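Local coordinates for fibrillarin-like rRNA/tRNA 2'-O-methyltransferase (Methanocaldococcus jannaschii, PDB 1FBN), which probably transfers methyl groups from S-adenosyl-L-methionine to ribose 2'-hydroxyls of rRNA and tRNA, at sites chosen by a guide RNA in box C/D particles, at residues D3-Y14 with D17-K28. Sequence-based numbering, arbitrary orientation.
Sequences DIKIKEIFENIY and DLGDGLKRIATK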
# COMPACT_ATOMS: atom_id res chain seq x y z
N ASP A 3 6.98 -14.35 -27.09
CA ASP A 3 5.98 -14.98 -26.24
C ASP A 3 5.62 -14.05 -25.08
O ASP A 3 6.50 -13.41 -24.50
CB ASP A 3 6.49 -16.31 -25.67
CG ASP A 3 6.46 -17.45 -26.69
OD1 ASP A 3 5.95 -17.25 -27.82
OD2 ASP A 3 6.94 -18.55 -26.35
N ILE A 4 4.33 -13.94 -24.80
CA ILE A 4 3.84 -13.11 -23.70
C ILE A 4 3.34 -14.05 -22.61
O ILE A 4 2.78 -15.10 -22.90
CB ILE A 4 2.68 -12.18 -24.16
CG1 ILE A 4 3.20 -11.19 -25.19
CG2 ILE A 4 2.07 -11.45 -22.96
CD1 ILE A 4 2.13 -10.27 -25.75
N LYS A 5 3.56 -13.67 -21.35
CA LYS A 5 3.14 -14.50 -20.24
C LYS A 5 2.67 -13.67 -19.05
O LYS A 5 3.40 -12.81 -18.55
CB LYS A 5 4.28 -15.42 -19.81
CG LYS A 5 3.89 -16.49 -18.80
CD LYS A 5 5.11 -17.25 -18.31
CE LYS A 5 4.74 -18.56 -17.62
NZ LYS A 5 3.83 -18.35 -16.46
N ILE A 6 1.43 -13.92 -18.62
CA ILE A 6 0.87 -13.24 -17.46
C ILE A 6 0.59 -14.31 -16.42
O ILE A 6 -0.30 -15.15 -16.60
CB ILE A 6 -0.45 -12.50 -17.80
CG1 ILE A 6 -0.20 -11.39 -18.82
CG2 ILE A 6 -1.06 -11.90 -16.53
CD1 ILE A 6 -1.41 -10.54 -19.13
N LYS A 7 1.38 -14.33 -15.34
CA LYS A 7 1.17 -15.32 -14.30
C LYS A 7 0.92 -14.69 -12.94
O LYS A 7 1.44 -13.62 -12.62
CB LYS A 7 2.35 -16.31 -14.21
CG LYS A 7 3.62 -15.80 -13.54
CD LYS A 7 4.40 -16.98 -12.97
CE LYS A 7 5.69 -16.57 -12.26
NZ LYS A 7 6.81 -16.34 -13.21
N GLU A 8 0.10 -15.37 -12.15
CA GLU A 8 -0.23 -14.89 -10.82
C GLU A 8 0.93 -15.05 -9.86
O GLU A 8 1.60 -16.09 -9.83
CB GLU A 8 -1.44 -15.65 -10.28
CG GLU A 8 -1.83 -15.25 -8.86
CD GLU A 8 -3.09 -15.94 -8.38
OE1 GLU A 8 -3.56 -16.90 -9.03
OE2 GLU A 8 -3.61 -15.52 -7.32
N ILE A 9 1.21 -13.98 -9.12
CA ILE A 9 2.25 -13.97 -8.09
C ILE A 9 1.53 -13.60 -6.81
O ILE A 9 0.46 -13.00 -6.86
CB ILE A 9 3.39 -12.97 -8.40
CG1 ILE A 9 2.84 -11.59 -8.72
CG2 ILE A 9 4.26 -13.50 -9.54
CD1 ILE A 9 3.91 -10.54 -8.95
N PHE A 10 2.09 -13.98 -5.66
CA PHE A 10 1.46 -13.69 -4.36
C PHE A 10 0.02 -14.19 -4.43
O PHE A 10 -0.21 -15.37 -4.69
CB PHE A 10 1.52 -12.19 -4.05
CG PHE A 10 2.93 -11.65 -3.95
CD1 PHE A 10 3.82 -12.14 -3.00
CD2 PHE A 10 3.36 -10.64 -4.82
CE1 PHE A 10 5.12 -11.63 -2.90
CE2 PHE A 10 4.66 -10.13 -4.73
CZ PHE A 10 5.54 -10.63 -3.77
N GLU A 11 -0.95 -13.31 -4.20
CA GLU A 11 -2.35 -13.69 -4.30
C GLU A 11 -3.12 -12.57 -5.00
O GLU A 11 -3.23 -11.46 -4.49
CB GLU A 11 -2.98 -13.99 -2.93
CG GLU A 11 -4.43 -14.48 -3.05
CD GLU A 11 -5.04 -14.90 -1.72
OE1 GLU A 11 -4.52 -15.84 -1.09
OE2 GLU A 11 -6.07 -14.30 -1.33
N ASN A 12 -3.63 -12.88 -6.19
CA ASN A 12 -4.40 -11.94 -6.99
C ASN A 12 -3.58 -10.74 -7.50
O ASN A 12 -4.10 -9.63 -7.65
CB ASN A 12 -5.66 -11.48 -6.24
CG ASN A 12 -6.79 -11.07 -7.19
OD1 ASN A 12 -7.77 -10.44 -6.77
ND2 ASN A 12 -6.67 -11.44 -8.46
N ILE A 13 -2.29 -10.96 -7.72
CA ILE A 13 -1.38 -9.96 -8.28
C ILE A 13 -0.79 -10.68 -9.50
O ILE A 13 -0.61 -11.90 -9.46
CB ILE A 13 -0.26 -9.54 -7.30
CG1 ILE A 13 -0.87 -8.88 -6.06
CG2 ILE A 13 0.68 -8.54 -7.97
CD1 ILE A 13 0.15 -8.41 -5.07
N TYR A 14 -0.50 -9.95 -10.57
CA TYR A 14 0.00 -10.61 -11.77
C TYR A 14 1.30 -10.08 -12.34
O TYR A 14 1.52 -8.87 -12.43
CB TYR A 14 -1.09 -10.61 -12.85
CG TYR A 14 -2.37 -11.24 -12.34
CD1 TYR A 14 -3.31 -10.47 -11.65
CD2 TYR A 14 -2.58 -12.61 -12.42
CE1 TYR A 14 -4.41 -11.06 -11.03
CE2 TYR A 14 -3.67 -13.21 -11.80
CZ TYR A 14 -4.58 -12.43 -11.10
OH TYR A 14 -5.64 -13.02 -10.45
N ASP A 17 5.05 -10.47 -18.39
CA ASP A 17 6.29 -10.61 -19.15
C ASP A 17 5.97 -10.50 -20.65
O ASP A 17 5.41 -11.42 -21.24
CB ASP A 17 6.98 -11.94 -18.83
CG ASP A 17 8.25 -12.17 -19.66
OD1 ASP A 17 9.05 -11.23 -19.85
OD2 ASP A 17 8.44 -13.31 -20.13
N LEU A 18 6.28 -9.34 -21.23
CA LEU A 18 6.04 -9.10 -22.64
C LEU A 18 7.17 -9.64 -23.51
O LEU A 18 7.11 -9.55 -24.74
CB LEU A 18 5.84 -7.60 -22.90
CG LEU A 18 4.68 -6.93 -22.16
CD1 LEU A 18 4.59 -5.46 -22.56
CD2 LEU A 18 3.37 -7.64 -22.47
N GLY A 19 8.19 -10.21 -22.87
CA GLY A 19 9.32 -10.78 -23.58
C GLY A 19 10.42 -9.81 -23.97
O GLY A 19 11.22 -10.10 -24.86
N ASP A 20 10.47 -8.66 -23.30
CA ASP A 20 11.49 -7.65 -23.59
C ASP A 20 12.50 -7.45 -22.46
O ASP A 20 13.29 -6.51 -22.49
CB ASP A 20 10.82 -6.31 -23.95
CG ASP A 20 9.93 -5.76 -22.84
OD1 ASP A 20 9.70 -6.45 -21.82
OD2 ASP A 20 9.46 -4.61 -22.99
N GLY A 21 12.45 -8.34 -21.47
CA GLY A 21 13.37 -8.25 -20.35
C GLY A 21 12.96 -7.32 -19.21
O GLY A 21 13.56 -7.35 -18.14
N LEU A 22 11.93 -6.50 -19.43
CA LEU A 22 11.47 -5.56 -18.41
C LEU A 22 10.47 -6.20 -17.46
O LEU A 22 9.57 -6.93 -17.87
CB LEU A 22 10.85 -4.32 -19.06
CG LEU A 22 11.68 -3.66 -20.15
CD1 LEU A 22 10.97 -2.41 -20.64
CD2 LEU A 22 13.07 -3.33 -19.64
N LYS A 23 10.63 -5.92 -16.17
CA LYS A 23 9.73 -6.45 -15.16
C LYS A 23 8.48 -5.59 -15.12
O LYS A 23 8.56 -4.36 -15.11
CB LYS A 23 10.41 -6.48 -13.79
CG LYS A 23 11.64 -7.38 -13.74
CD LYS A 23 12.26 -7.43 -12.35
CE LYS A 23 13.45 -8.39 -12.31
NZ LYS A 23 14.11 -8.48 -10.97
N ARG A 24 7.32 -6.24 -15.14
CA ARG A 24 6.04 -5.55 -15.10
C ARG A 24 5.02 -6.32 -14.28
O ARG A 24 5.04 -7.55 -14.24
CB ARG A 24 5.51 -5.37 -16.53
CG ARG A 24 5.69 -3.98 -17.07
CD ARG A 24 5.24 -3.90 -18.51
NE ARG A 24 6.30 -4.32 -19.40
CZ ARG A 24 6.86 -3.52 -20.31
NH1 ARG A 24 6.44 -2.27 -20.45
NH2 ARG A 24 7.85 -3.97 -21.06
N ILE A 25 4.15 -5.59 -13.58
CA ILE A 25 3.11 -6.22 -12.76
C ILE A 25 1.76 -5.55 -12.99
O ILE A 25 1.69 -4.42 -13.45
CB ILE A 25 3.42 -6.19 -11.25
CG1 ILE A 25 3.55 -4.75 -10.76
CG2 ILE A 25 4.66 -7.05 -10.93
CD1 ILE A 25 3.70 -4.64 -9.25
N ALA A 26 0.69 -6.25 -12.63
CA ALA A 26 -0.65 -5.73 -12.81
C ALA A 26 -1.64 -6.36 -11.85
O ALA A 26 -1.32 -7.31 -11.14
CB ALA A 26 -1.10 -5.97 -14.26
N THR A 27 -2.83 -5.77 -11.79
CA THR A 27 -3.90 -6.29 -10.96
C THR A 27 -5.12 -6.49 -11.87
O THR A 27 -5.21 -5.89 -12.95
CB THR A 27 -4.27 -5.35 -9.77
OG1 THR A 27 -4.55 -4.04 -10.26
CG2 THR A 27 -3.14 -5.29 -8.76
N LYS A 28 -6.00 -7.40 -11.48
CA LYS A 28 -7.20 -7.69 -12.24
C LYS A 28 -8.26 -6.67 -11.81
O LYS A 28 -8.75 -6.69 -10.68
CB LYS A 28 -7.66 -9.12 -11.95
CG LYS A 28 -8.75 -9.64 -12.85
CD LYS A 28 -9.05 -11.09 -12.53
CE LYS A 28 -7.87 -11.98 -12.85
NZ LYS A 28 -8.17 -13.41 -12.55
O HOH W 1 8.65 -14.42 -23.03
O HOH W 2 -6.09 -8.06 -8.75
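D17 pairs with K5 at the end of the antiparallel strands 5-9 and 13-17. K5 N donates to D17 O at 2.9 Å, and D17 N returns a bond to K5 O. A water bridges D3 O and D17 OD2. L18 CD2 packs on I4 CG2, 4.1 Å away, the two side chains lying side by side. L18 CD1 covers one face of the R24 guanidinium, and R24 NH2 makes a 2.6 Å salt bridge to D20 OD2 across the turn. I25 CG2 touches I9 CD1, the side chains crossing at about a right angle. A26 and Y14 form an antiparallel hydrogen-bonded pair, A26 N donating to Y14 O and Y14 N to A26 O. With Y14 CG anti to its own carbonyl carbon (chi1 -55°), the ring lies along strand 25-28, its edge at A26 O and T27 CA. Y49 of strand 47-51 meets this ring edge-to-face. K28 bends at chi3 (-66°), bringing CE to 3.4 Å from Y14 OH; NZ gives that oxygen a weak bond. An alanine at Y14 is likely to open a gap between K28 and Y49 and leave the lysine ammonium without this weak bond. Strands 13-17 and 25-28 form a beta hairpin, with edge strand 5-9 on the other side of 13-17. I13 and I25 pack against helix 58-64, while T27 OG1 is hydrogen-bonded to D94 OD2 of helix 87-95.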